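Local coordinates for Glucose/sorbosone dehydrogenases (PDB 2G8S), which belongs to the glucose/sorbosone dehydrogenase family, has a beta-propeller fold and carries a bound calcium ion, at residues 52-57 against 110-115; 58-63 against 85-90; 209-214 against 225-230; 300-305 against 314-319. All coordinates share one frame; numbering follows the deposited sequence. Where two conformers were deposited one is given.

Interaction 1 of 4, residues 52-57 against 110-115; sequences APLSGV and SKVTDF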
loop_
_atom_site.group_PDB
_atom_site.type_symbol
_atom_site.label_atom_id
_atom_site.label_comp_id
_atom_site.label_asym_id
_atom_site.label_seq_id
_atom_site.Cartn_x
_atom_site.Cartn_y
_atom_site.Cartn_z
ATOM N N ALA A 52 9.295 -22.688 2.676
ATOM C CA ALA A 52 10.444 -22.018 3.286
ATOM C C ALA A 52 10.658 -20.676 2.579
ATOM O O ALA A 52 10.157 -20.462 1.464
ATOM C CB ALA A 52 11.689 -22.887 3.157
ATOM N N PRO A 53 11.406 -19.759 3.217
ATOM C CA PRO A 53 11.678 -18.485 2.556
ATOM C C PRO A 53 12.364 -18.674 1.214
ATOM O O PRO A 53 13.254 -19.522 1.083
ATOM C CB PRO A 53 12.626 -17.782 3.538
ATOM C CG PRO A 53 12.268 -18.363 4.856
ATOM C CD PRO A 53 12.004 -19.812 4.563
ATOM N N LEU A 54 11.950 -17.899 0.214
ATOM C CA LEU A 54 12.626 -17.933 -1.076
ATOM C C LEU A 54 13.989 -17.280 -0.944
ATOM O O LEU A 54 14.185 -16.390 -0.112
ATOM C CB LEU A 54 11.819 -17.193 -2.145
ATOM C CG LEU A 54 10.684 -17.948 -2.837
ATOM C CD1 LEU A 54 9.534 -18.267 -1.893
ATOM C CD2 LEU A 54 10.183 -17.144 -4.016
ATOM N N SER A 55 14.940 -17.735 -1.748
ATOM C CA SER A 55 16.259 -17.114 -1.773
ATOM C C SER A 55 16.270 -15.955 -2.769
ATOM O O SER A 55 15.379 -15.857 -3.633
ATOM C CB SER A 55 17.314 -18.138 -2.166
ATOM O OG SER A 55 17.261 -18.347 -3.561
ATOM N N GLY A 56 17.268 -15.074 -2.647
ATOM C CA GLY A 56 17.431 -13.936 -3.555
ATOM C C GLY A 56 16.669 -12.671 -3.200
ATOM O O GLY A 56 16.607 -11.734 -3.999
ATOM N N VAL A 57 16.103 -12.646 -1.995
ATOM C CA VAL A 57 15.304 -11.514 -1.514
ATOM C C VAL A 57 16.262 -10.498 -0.874
ATOM O O VAL A 57 17.192 -10.904 -0.182
ATOM C CB VAL A 57 14.245 -12.004 -0.489
ATOM C CG1 VAL A 57 13.458 -10.854 0.136
ATOM C CG2 VAL A 57 13.294 -13.003 -1.153
ATOM N N SER A 110 11.259 -21.337 -5.997
ATOM C CA SER A 110 12.181 -21.405 -4.863
ATOM C C SER A 110 13.038 -20.156 -4.694
ATOM O O SER A 110 13.630 -19.949 -3.624
ATOM C CB SER A 110 13.102 -22.626 -4.992
ATOM O OG SER A 110 13.972 -22.484 -6.100
ATOM N N LYS A 111 13.119 -19.329 -5.733
ATOM C CA LYS A 111 14.060 -18.214 -5.711
ATOM C C LYS A 111 13.668 -17.021 -6.583
ATOM O O LYS A 111 12.899 -17.152 -7.555
ATOM C CB LYS A 111 15.456 -18.713 -6.080
ATOM C CG LYS A 111 15.624 -19.127 -7.524
ATOM C CD LYS A 111 16.953 -19.860 -7.747
ATOM C CE LYS A 111 16.854 -21.327 -7.371
ATOM N NZ LYS A 111 18.184 -21.909 -7.066
ATOM N N VAL A 112 14.200 -15.862 -6.205
ATOM C CA VAL A 112 14.117 -14.656 -6.996
ATOM C C VAL A 112 15.533 -14.460 -7.527
ATOM O O VAL A 112 16.505 -14.508 -6.753
ATOM C CB VAL A 112 13.705 -13.454 -6.133
ATOM C CG1 VAL A 112 13.711 -12.176 -6.952
ATOM C CG2 VAL A 112 12.318 -13.691 -5.529
ATOM N N THR A 113 15.665 -14.285 -8.835
ATOM C CA THR A 113 17.003 -14.172 -9.423
ATOM C C THR A 113 17.314 -12.759 -9.910
ATOM O O THR A 113 16.434 -12.034 -10.384
ATOM C CB THR A 113 17.218 -15.189 -10.571
ATOM O OG1 THR A 113 16.288 -14.941 -11.627
ATOM C CG2 THR A 113 17.038 -16.613 -10.052
ATOM N N ASP A 114 18.588 -12.385 -9.781
ATOM C CA ASP A 114 19.113 -11.102 -10.255
ATOM C C ASP A 114 18.332 -9.904 -9.734
ATOM O O ASP A 114 18.141 -8.922 -10.455
ATOM C CB ASP A 114 19.193 -11.060 -11.787
ATOM C CG ASP A 114 20.265 -11.975 -12.349
ATOM O OD1 ASP A 114 21.189 -12.362 -11.604
ATOM O OD2 ASP A 114 20.172 -12.305 -13.556
ATOM N N PHE A 115 17.872 -9.981 -8.488
ATOM C CA PHE A 115 17.187 -8.823 -7.905
ATOM C C PHE A 115 18.058 -7.574 -7.988
ATOM O O PHE A 115 19.262 -7.635 -7.730
ATOM C CB PHE A 115 16.784 -9.059 -6.448
ATOM C CG PHE A 115 15.888 -7.986 -5.906
ATOM C CD1 PHE A 115 14.513 -8.059 -6.099
ATOM C CD2 PHE A 115 16.417 -6.899 -5.220
ATOM C CE1 PHE A 115 13.678 -7.066 -5.609
ATOM C CE2 PHE A 115 15.594 -5.901 -4.738
ATOM C CZ PHE A 115 14.215 -5.989 -4.931
HETATM O O HOH W 1 13.479 -21.836 -1.419
HETATM O O HOH W 2 18.214 -16.554 -6.036
HETATM O O HOH W 3 17.982 -12.148 -6.478
#
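Two backbone hydrogen bonds set the register between 52-57 and 110-115. Ser55 N donates to Ser110 O at 3.2 Å, and Val112 N to Ser55 O at 2.8 Å, the latter almost straight (173° at the hydrogen); both donors lie in the plane of the carbonyl they approach. Ser55 and Lys111 thus form a single beta bridge. A CA-H...O contact prolongs it: Gly56, without a side chain and with positive phi (87°), lets its CA come within 3.4 Å of Val112 O. Three waters extend the polar seam. One donates to Gly56 O and Val112 O while accepting from Phe115 N, which ties the corner at Asp114 to the loop.

Carbon also meets oxygen in van der Waals contact. Leu54 lays CB and CG over Ser110 O, each 3.6 Å away, and Ser55 OG, held between its own N and carbonyl carbon (chi1 77°), rests 3.1 Å from Lys111 CB. Apolar contact is slighter, Leu54 CD2 approaching Val112 CG2 at 4.3 Å. Val112 continues onto Leu41 and Ile83, so its side chain bridges neighbouring sheets. The contact fastens the loop after strand 49-50 to the start of strand 112-113 in the following sheet, an inter-blade junction of a beta-propeller.

Interaction 2 of 4, residues 58-63 against 85-90; sequences PDVWAH and LSYSEV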
loop_
_atom_site.group_PDB
_atom_site.type_symbol
_atom_site.label_atom_id
_atom_site.label_comp_id
_atom_site.label_asym_id
_atom_site.label_seq_id
_atom_site.Cartn_x
_atom_site.Cartn_y
_atom_site.Cartn_z
ATOM N N PRO A 58 16.053 -9.184 -1.110
ATOM C CA PRO A 58 16.964 -8.194 -0.517
ATOM C C PRO A 58 16.923 -8.213 1.007
ATOM O O PRO A 58 15.890 -8.555 1.600
ATOM C CB PRO A 58 16.420 -6.861 -1.033
ATOM C CG PRO A 58 14.972 -7.143 -1.388
ATOM C CD PRO A 58 15.010 -8.537 -1.927
ATOM N N ASP A 59 18.050 -7.864 1.624
ATOM C CA ASP A 59 18.089 -7.624 3.058
ATOM C C ASP A 59 17.286 -6.365 3.347
ATOM O O ASP A 59 17.272 -5.427 2.537
ATOM C CB ASP A 59 19.519 -7.410 3.540
ATOM C CG ASP A 59 20.380 -8.645 3.405
ATOM O OD1 ASP A 59 19.965 -9.724 3.858
ATOM O OD2 ASP A 59 21.494 -8.512 2.870
ATOM N N VAL A 60 16.609 -6.363 4.494
ATOM C CA VAL A 60 15.734 -5.248 4.860
ATOM C C VAL A 60 16.037 -4.732 6.265
ATOM O O VAL A 60 16.656 -5.430 7.077
ATOM C CB VAL A 60 14.240 -5.637 4.767
ATOM C CG1 VAL A 60 13.935 -6.274 3.416
ATOM C CG2 VAL A 60 13.844 -6.564 5.911
ATOM N N TRP A 61 15.571 -3.514 6.533
ATOM C CA TRP A 61 15.728 -2.879 7.833
ATOM C C TRP A 61 14.402 -3.054 8.565
ATOM O O TRP A 61 13.475 -2.246 8.407
ATOM C CB TRP A 61 16.063 -1.404 7.634
ATOM C CG TRP A 61 16.478 -0.638 8.857
ATOM C CD1 TRP A 61 17.704 -0.668 9.463
ATOM C CD2 TRP A 61 15.706 0.336 9.563
ATOM N NE1 TRP A 61 17.730 0.205 10.522
ATOM C CE2 TRP A 61 16.520 0.838 10.608
ATOM C CE3 TRP A 61 14.403 0.828 9.425
ATOM C CZ2 TRP A 61 16.067 1.804 11.517
ATOM C CZ3 TRP A 61 13.953 1.787 10.332
ATOM C CH2 TRP A 61 14.789 2.264 11.363
ATOM N N ALA A 62 14.319 -4.124 9.352
ATOM C CA ALA A 62 13.072 -4.538 9.984
ATOM C C ALA A 62 12.940 -3.916 11.368
ATOM O O ALA A 62 13.111 -4.578 12.398
ATOM C CB ALA A 62 12.967 -6.062 10.041
ATOM N N HIS A 63 12.641 -2.621 11.373
ATOM C CA HIS A 63 12.473 -1.859 12.602
ATOM C C HIS A 63 11.274 -0.950 12.471
ATOM O O HIS A 63 10.993 -0.446 11.386
ATOM C CB HIS A 63 13.735 -1.057 12.884
ATOM C CG HIS A 63 14.916 -1.919 13.189
ATOM N ND1 HIS A 63 15.881 -2.219 12.253
ATOM C CD2 HIS A 63 15.263 -2.585 14.317
ATOM C CE1 HIS A 63 16.783 -3.016 12.796
ATOM N NE2 HIS A 63 16.431 -3.253 14.047
ATOM N N LEU A 85 9.524 -5.853 -5.476
ATOM C CA LEU A 85 9.434 -5.789 -4.014
ATOM C C LEU A 85 9.773 -4.385 -3.535
ATOM O O LEU A 85 10.609 -3.693 -4.136
ATOM C CB LEU A 85 10.408 -6.768 -3.341
ATOM C CG LEU A 85 10.286 -8.262 -3.668
ATOM C CD1 LEU A 85 11.476 -9.062 -3.132
ATOM C CD2 LEU A 85 8.982 -8.824 -3.094
ATOM N N SER A 86 9.125 -3.964 -2.451
ATOM C CA SER A 86 9.553 -2.766 -1.751
ATOM C C SER A 86 9.932 -3.123 -0.320
ATOM O O SER A 86 9.466 -4.114 0.234
ATOM C CB SER A 86 8.457 -1.697 -1.764
ATOM O OG SER A 86 7.315 -2.107 -1.027
ATOM N N TYR A 87 10.796 -2.313 0.273
ATOM C CA TYR A 87 11.333 -2.619 1.598
ATOM C C TYR A 87 11.950 -1.364 2.190
ATOM O O TYR A 87 12.193 -0.404 1.472
ATOM C CB TYR A 87 12.380 -3.751 1.507
ATOM C CG TYR A 87 13.589 -3.454 0.632
ATOM C CD1 TYR A 87 14.816 -3.113 1.209
ATOM C CD2 TYR A 87 13.522 -3.553 -0.769
ATOM C CE1 TYR A 87 15.938 -2.846 0.419
ATOM C CE2 TYR A 87 14.650 -3.288 -1.569
ATOM C CZ TYR A 87 15.846 -2.928 -0.960
ATOM O OH TYR A 87 16.965 -2.668 -1.721
ATOM N N SER A 88 12.191 -1.369 3.495
ATOM C CA SER A 88 12.971 -0.280 4.088
ATOM C C SER A 88 14.448 -0.645 4.112
ATOM O O SER A 88 14.813 -1.805 4.319
ATOM C CB SER A 88 12.461 0.074 5.483
ATOM O OG SER A 88 12.336 -1.069 6.296
ATOM N N GLU A 89 15.285 0.361 3.886
ATOM C CA GLU A 89 16.731 0.187 3.788
ATOM C C GLU A 89 17.437 1.290 4.575
ATOM O O GLU A 89 17.110 2.468 4.439
ATOM C CB GLU A 89 17.140 0.256 2.315
ATOM C CG GLU A 89 18.648 0.136 2.070
ATOM C CD GLU A 89 19.051 0.523 0.662
ATOM O OE1 GLU A 89 18.666 1.621 0.209
ATOM O OE2 GLU A 89 19.782 -0.262 0.012
ATOM N N VAL A 90 18.421 0.904 5.381
ATOM C CA VAL A 90 19.122 1.863 6.221
ATOM C C VAL A 90 20.154 2.650 5.407
ATOM O O VAL A 90 20.638 2.178 4.374
ATOM C CB VAL A 90 19.762 1.146 7.444
ATOM C CG1 VAL A 90 21.002 0.367 7.040
ATOM C CG2 VAL A 90 20.053 2.128 8.577
#
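A loop between two beta-propeller sheets, residues 58-63, lies across strand 82-90 without joining it as a strand, the directions of the touching parts being 44° apart. Two polar bonds fix the crossing at Ser88. Trp61 N donates to Ser88 O at 2.9 Å, and Ser88 OG returns a bond to Trp61 O at 2.7 Å; both donors stand above the plane of the carbonyl they reach. Ser88 OG also bonds to Gly67 N, so the hydroxyl links two points of the loop.

Aromatic packing flanks this pair. The Pro58 ring lies over one face of Tyr87, CB 4.1 Å from the ring centroid and close to its normal, a CH-pi contact, while Pro58 CD meets Leu85 CD1. From its crowded first torsion (chi1 60°) Tyr87 also meets Val60 through CB, 3.5 Å from Val60 CG1; its hydroxyl reaches Thr117. Farther along, the Trp61 indole crosses Val90 at about a right angle, with CD1 3.4 Å from Val90 CB. His63 ND1 sits over one indole face, and Ala62 between them centres an inverse gamma turn. Proline-on-tyrosine packing and reciprocal serine bonds here anchor an inter-blade loop on a strand of the next propeller blade.

Interaction 3 of 4, residues 209-214 against 225-230; sequences NALWLN and NIPQKG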
loop_
_atom_site.group_PDB
_atom_site.type_symbol
_atom_site.label_atom_id
_atom_site.label_comp_id
_atom_site.label_asym_id
_atom_site.label_seq_id
_atom_site.Cartn_x
_atom_site.Cartn_y
_atom_site.Cartn_z
ATOM N N ASN A 209 -10.659 3.498 -14.109
ATOM C CA ASN A 209 -9.285 3.254 -14.539
ATOM C C ASN A 209 -8.347 4.321 -14.010
ATOM O O ASN A 209 -7.517 4.885 -14.728
ATOM C CB ASN A 209 -9.177 3.109 -16.059
ATOM C CG ASN A 209 -8.818 1.707 -16.465
ATOM O OD1 ASN A 209 -7.687 1.446 -16.880
ATOM N ND2 ASN A 209 -9.755 0.780 -16.302
ATOM N N ALA A 210 -8.491 4.591 -12.723
ATOM C CA ALA A 210 -7.706 5.622 -12.072
ATOM C C ALA A 210 -7.232 5.128 -10.712
ATOM O O ALA A 210 -7.925 4.355 -10.037
ATOM C CB ALA A 210 -8.534 6.867 -11.908
ATOM N N LEU A 211 -6.052 5.593 -10.320
ATOM C CA LEU A 211 -5.467 5.214 -9.037
ATOM C C LEU A 211 -6.210 5.865 -7.878
ATOM O O LEU A 211 -6.489 7.060 -7.906
ATOM C CB LEU A 211 -4.000 5.651 -8.994
ATOM C CG LEU A 211 -3.195 5.187 -7.788
ATOM C CD1 LEU A 211 -2.877 3.708 -7.899
ATOM C CD2 LEU A 211 -1.921 6.000 -7.697
ATOM N N TRP A 212 -6.532 5.065 -6.862
ATOM C CA TRP A 212 -6.976 5.568 -5.558
ATOM C C TRP A 212 -5.966 5.174 -4.493
ATOM O O TRP A 212 -5.349 4.106 -4.573
ATOM C CB TRP A 212 -8.335 4.975 -5.174
ATOM C CG TRP A 212 -9.526 5.504 -5.954
ATOM C CD1 TRP A 212 -9.551 5.931 -7.254
ATOM C CD2 TRP A 212 -10.878 5.595 -5.478
ATOM N NE1 TRP A 212 -10.839 6.316 -7.609
ATOM C CE2 TRP A 212 -11.667 6.112 -6.539
ATOM C CE3 TRP A 212 -11.497 5.294 -4.254
ATOM C CZ2 TRP A 212 -13.050 6.344 -6.405
ATOM C CZ3 TRP A 212 -12.870 5.520 -4.121
ATOM C CH2 TRP A 212 -13.626 6.041 -5.193
ATOM N N LEU A 213 -5.789 6.027 -3.493
ATOM C CA LEU A 213 -4.923 5.666 -2.382
ATOM C C LEU A 213 -5.547 6.039 -1.065
ATOM O O LEU A 213 -6.473 6.866 -1.015
ATOM C CB LEU A 213 -3.541 6.302 -2.516
ATOM C CG LEU A 213 -3.267 7.790 -2.384
ATOM C CD1 LEU A 213 -3.353 8.307 -0.939
ATOM C CD2 LEU A 213 -1.859 8.057 -2.919
ATOM N N ASN A 214 -5.037 5.432 -0.000
ATOM C CA ASN A 214 -5.431 5.855 1.332
ATOM C C ASN A 214 -4.216 6.174 2.186
ATOM O O ASN A 214 -3.074 5.835 1.835
ATOM C CB ASN A 214 -6.392 4.847 2.005
ATOM C CG ASN A 214 -5.706 3.564 2.443
ATOM O OD1 ASN A 214 -4.568 3.571 2.924
ATOM N ND2 ASN A 214 -6.424 2.459 2.330
ATOM N N ASN A 225 -7.740 9.360 -1.145
ATOM C CA ASN A 225 -7.516 10.341 -2.198
ATOM C C ASN A 225 -7.540 9.702 -3.584
ATOM O O ASN A 225 -7.251 8.498 -3.738
ATOM C CB ASN A 225 -6.164 11.031 -1.987
ATOM C CG ASN A 225 -6.167 11.931 -0.777
ATOM O OD1 ASN A 225 -6.897 12.910 -0.753
ATOM N ND2 ASN A 225 -5.373 11.595 0.238
ATOM N N ILE A 226 -7.872 10.523 -4.581
ATOM C CA ILE A 226 -7.753 10.147 -6.000
ATOM C C ILE A 226 -6.669 11.051 -6.605
ATOM O O ILE A 226 -6.954 12.140 -7.112
ATOM C CB ILE A 226 -9.088 10.276 -6.784
ATOM C CG1 ILE A 226 -10.222 9.533 -6.060
ATOM C CG2 ILE A 226 -8.906 9.793 -8.226
ATOM C CD1 ILE A 226 -11.596 9.760 -6.689
ATOM N N PRO A 227 -5.406 10.618 -6.488
ATOM C CA PRO A 227 -4.306 11.543 -6.761
ATOM C C PRO A 227 -4.155 11.909 -8.234
ATOM O O PRO A 227 -4.258 11.045 -9.107
ATOM C CB PRO A 227 -3.075 10.820 -6.213
ATOM C CG PRO A 227 -3.462 9.402 -6.056
ATOM C CD PRO A 227 -4.945 9.292 -6.032
ATOM N N GLN A 228 -3.915 13.192 -8.477
ATOM C CA GLN A 228 -3.774 13.683 -9.838
ATOM C C GLN A 228 -2.388 14.255 -10.087
ATOM O O GLN A 228 -1.680 14.637 -9.156
ATOM C CB GLN A 228 -4.864 14.708 -10.145
ATOM C CG GLN A 228 -6.251 14.075 -10.254
ATOM C CD GLN A 228 -7.372 15.090 -10.373
ATOM O OE1 GLN A 228 -7.345 16.154 -9.750
ATOM N NE2 GLN A 228 -8.386 14.751 -11.161
ATOM N N LYS A 229 -2.010 14.278 -11.365
ATOM C CA LYS A 229 -0.708 14.751 -11.799
ATOM C C LYS A 229 -0.387 16.142 -11.272
ATOM O O LYS A 229 -1.122 17.111 -11.535
ATOM C CB LYS A 229 -0.653 14.762 -13.328
ATOM C CG LYS A 229 0.681 15.192 -13.917
ATOM C CD LYS A 229 0.614 15.166 -15.443
ATOM C CE LYS A 229 1.970 15.506 -16.047
ATOM N NZ LYS A 229 1.866 15.667 -17.523
ATOM N N GLY A 230 0.719 16.225 -10.532
ATOM C CA GLY A 230 1.283 17.484 -10.062
ATOM C C GLY A 230 0.564 18.139 -8.904
ATOM O O GLY A 230 0.888 19.267 -8.531
HETATM O O HOH W 4 -5.948 8.940 -9.800
#
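Ile226 follows directly on strand 222-225, and its side chain lies alongside Trp212, pointing the same way. Its CB leaves the backbone beside the neighbouring strand, and the two branches then part. CG2, anti to the backbone N, turns to Leu211 O at 3.7 Å. CG1, anti to the carbonyl carbon (chi1 -52°), passes over one face of the indole: it stands 3.7 Å from the centroid of the five-membered ring and only 12° off the normal, a well-centred CH-pi contact with that ring. The extended chi2 (173°) carries CD1 onward along the same face, 3.7 Å from Trp212 CE2 and as near to CZ2. Phe278 packs edge-to-face with Trp212.

The backbones secure this overlap through Leu213 and Asn225, an antiparallel hydrogen-bonded pair. Leu213 N donates to Asn225 O at 2.9 Å and Asn225 N to Leu213 O at 2.8 Å, each donor in the carbonyl plane. Next along, the Pro227 ring brings CG to 3.8 Å from Leu213 CD2, and its CD lies 3.3 Å from Leu211 O; a water donating to both Leu211 O and Pro227 O links the two chain segments beyond the last direct bond. Asn225 ND2 bonds to Glu223 OE1, and Gln228 N to Tyr233 OH. Glu223 and Tyr233 belong to the calcium site, so Asn225 and Gln228 probably act as second-shell residues, at the frayed end of an antiparallel propeller sheet.

Interaction 4 of 4, residues 300-305 against 314-319; sequences DVIVMS and DGRILT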
loop_
_atom_site.group_PDB
_atom_site.type_symbol
_atom_site.label_atom_id
_atom_site.label_comp_id
_atom_site.label_asym_id
_atom_site.label_seq_id
_atom_site.Cartn_x
_atom_site.Cartn_y
_atom_site.Cartn_z
ATOM N N ASP A 300 -10.679 -4.598 11.801
ATOM C CA ASP A 300 -11.728 -5.115 10.928
ATOM C C ASP A 300 -11.539 -4.608 9.501
ATOM O O ASP A 300 -10.514 -3.999 9.197
ATOM C CB ASP A 300 -13.142 -4.846 11.487
ATOM C CG ASP A 300 -13.481 -3.362 11.662
ATOM O OD1 ASP A 300 -12.835 -2.479 11.056
ATOM O OD2 ASP A 300 -14.452 -3.093 12.416
ATOM N N VAL A 301 -12.506 -4.910 8.639
ATOM C CA VAL A 301 -12.527 -4.445 7.256
ATOM C C VAL A 301 -13.716 -3.512 7.043
ATOM O O VAL A 301 -14.845 -3.806 7.449
ATOM C CB VAL A 301 -12.559 -5.636 6.263
ATOM C CG1 VAL A 301 -12.879 -5.165 4.826
ATOM C CG2 VAL A 301 -11.223 -6.390 6.316
ATOM N N ILE A 302 -13.439 -2.370 6.422
ATOM C CA ILE A 302 -14.466 -1.406 6.085
ATOM C C ILE A 302 -15.043 -1.750 4.721
ATOM O O ILE A 302 -14.297 -1.921 3.751
ATOM C CB ILE A 302 -13.900 0.024 6.059
ATOM C CG1 ILE A 302 -13.007 0.291 7.285
ATOM C CG2 ILE A 302 -15.039 1.037 5.997
ATOM C CD1 ILE A 302 -12.243 1.605 7.171
ATOM N N VAL A 303 -16.370 -1.842 4.647
ATOM C CA VAL A 303 -17.056 -2.121 3.394
ATOM C C VAL A 303 -17.654 -0.812 2.903
ATOM O O VAL A 303 -18.440 -0.185 3.621
ATOM C CB VAL A 303 -18.184 -3.149 3.568
ATOM C CG1 VAL A 303 -18.773 -3.509 2.210
ATOM C CG2 VAL A 303 -17.653 -4.386 4.262
HETATM N N MSE A 304 -17.272 -0.401 1.696
HETATM C CA MSE A 304 -17.734 0.880 1.174
HETATM C C MSE A 304 -18.386 0.733 -0.181
HETATM O O MSE A 304 -18.023 -0.146 -0.962
HETATM C CB MSE A 304 -16.574 1.867 1.092
HETATM C CG MSE A 304 -15.764 1.937 2.371
HETATM SE SE MSE A 304 -14.501 3.333 2.378
HETATM C CE MSE A 304 -15.747 4.805 2.817
ATOM N N SER A 305 -19.372 1.595 -0.438
ATOM C CA SER A 305 -20.049 1.648 -1.733
ATOM C C SER A 305 -19.311 2.657 -2.605
ATOM O O SER A 305 -19.100 3.804 -2.187
ATOM C CB SER A 305 -21.500 2.109 -1.553
ATOM O OG SER A 305 -22.294 1.086 -0.988
ATOM N N ASP A 314 -20.571 1.476 4.102
ATOM C CA ASP A 314 -21.705 0.581 4.368
ATOM C C ASP A 314 -21.673 0.066 5.799
ATOM O O ASP A 314 -22.713 -0.067 6.453
ATOM C CB ASP A 314 -21.661 -0.645 3.470
ATOM C CG ASP A 314 -21.840 -0.334 2.005
ATOM O OD1 ASP A 314 -22.010 0.839 1.607
ATOM O OD2 ASP A 314 -21.803 -1.323 1.241
ATOM N N GLY A 315 -20.475 -0.250 6.272
ATOM C CA GLY A 315 -20.308 -0.855 7.585
ATOM C C GLY A 315 -19.003 -1.619 7.665
ATOM O O GLY A 315 -18.091 -1.381 6.877
ATOM N N ARG A 316 -18.921 -2.519 8.641
ATOM C CA ARG A 316 -17.694 -3.252 8.948
ATOM C C ARG A 316 -17.933 -4.747 8.955
ATOM O O ARG A 316 -19.030 -5.212 9.298
ATOM C CB ARG A 316 -17.167 -2.852 10.327
ATOM C CG ARG A 316 -16.951 -1.356 10.539
ATOM C CD ARG A 316 -15.886 -0.787 9.598
ATOM N NE ARG A 316 -15.645 0.633 9.843
ATOM C CZ ARG A 316 -14.612 1.126 10.520
ATOM N NH1 ARG A 316 -13.689 0.321 11.040
ATOM N NH2 ARG A 316 -14.496 2.448 10.676
ATOM N N ILE A 317 -16.899 -5.494 8.571
ATOM C CA ILE A 317 -16.890 -6.953 8.677
ATOM C C ILE A 317 -15.608 -7.411 9.382
ATOM O O ILE A 317 -14.636 -6.659 9.463
ATOM C CB ILE A 317 -17.067 -7.645 7.295
ATOM C CG1 ILE A 317 -15.914 -7.297 6.345
ATOM C CG2 ILE A 317 -18.446 -7.296 6.684
ATOM C CD1 ILE A 317 -15.930 -8.059 5.012
ATOM N N LEU A 318 -15.626 -8.635 9.912
ATOM C CA LEU A 318 -14.492 -9.235 10.645
ATOM C C LEU A 318 -14.229 -8.650 12.040
ATOM O O LEU A 318 -13.297 -9.078 12.725
ATOM C CB LEU A 318 -13.198 -9.226 9.806
ATOM C CG LEU A 318 -13.206 -9.825 8.397
ATOM C CD1 LEU A 318 -11.831 -9.735 7.768
ATOM C CD2 LEU A 318 -13.673 -11.255 8.428
ATOM N N THR A 319 -15.062 -7.707 12.483
ATOM C CA THR A 319 -14.851 -7.078 13.788
ATOM C C THR A 319 -14.846 -8.092 14.930
ATOM O O THR A 319 -14.101 -7.933 15.898
ATOM C CB THR A 319 -15.905 -5.993 14.083
ATOM O OG1 THR A 319 -16.110 -5.200 12.908
ATOM C CG2 THR A 319 -15.443 -5.088 15.219
#
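Strands 300-305 and 314-317 run antiparallel, their axes 4.7 Å apart at 156°, and Val301 pairs with Ile317 through two nearly straight N-H...O bonds. At Val303 the pairing is disturbed: its O takes a 2.7 Å bond from Asp314 N and a weak one from Gly315 N, a classic beta bulge.

Asp300 uses both carboxylate oxygens. OD1 receives Arg316 NH1 at 2.9 Å on its syn lone pair and in the guanidinium plane, although the two flat groups are 71° apart; OD2 receives Thr319 OG1 at 2.7 Å on its anti lone pair. Ile302 CG1 lies over one guanidinium face, 3.7 Å from Arg316 CZ, and the bend at chi2 (-63°) lays the arginine alongside Ile302. Glu313 and Asp298 add further salt bridges to the same guanidinium. On the other side of the sheet Val301 CB meets Ile317 CG1 at 3.7 Å, with Val303 CG2 packed on Ile317 CG2. Near the bulge Ser305 OG donates to Asp314 OD1 at 2.6 Å, while OD2 pairs with Lys290. Three acids around one guanidinium would be expected to favour its charged form, and the buried Asp300, met by both a cation and a hydroxyl donor, is probably ionised.

Interactions 1 and 2 form one continuous patch: their centres are 15 Å apart, and Phe115 of the first packs against the second, with Phe115 CE2 3.6 Å from Pro58 CG and Phe115 CE1 3.9 Å from Leu85 CD1. Because 57 runs straight into 58, successive parts of one loop are secured to the same sheet. Interaction 3 lies across the chain's centre, its centre 26 Å from that of interaction 2, and it alone of the four adjoins the calcium ion, about 4 Å from the Asn225 side chain. Interaction 4 belongs to another sheet; its nearest atoms are about 7 Å from interaction 3. Together they sample three sheets of the propeller, interactions 1 and 2 sharing one.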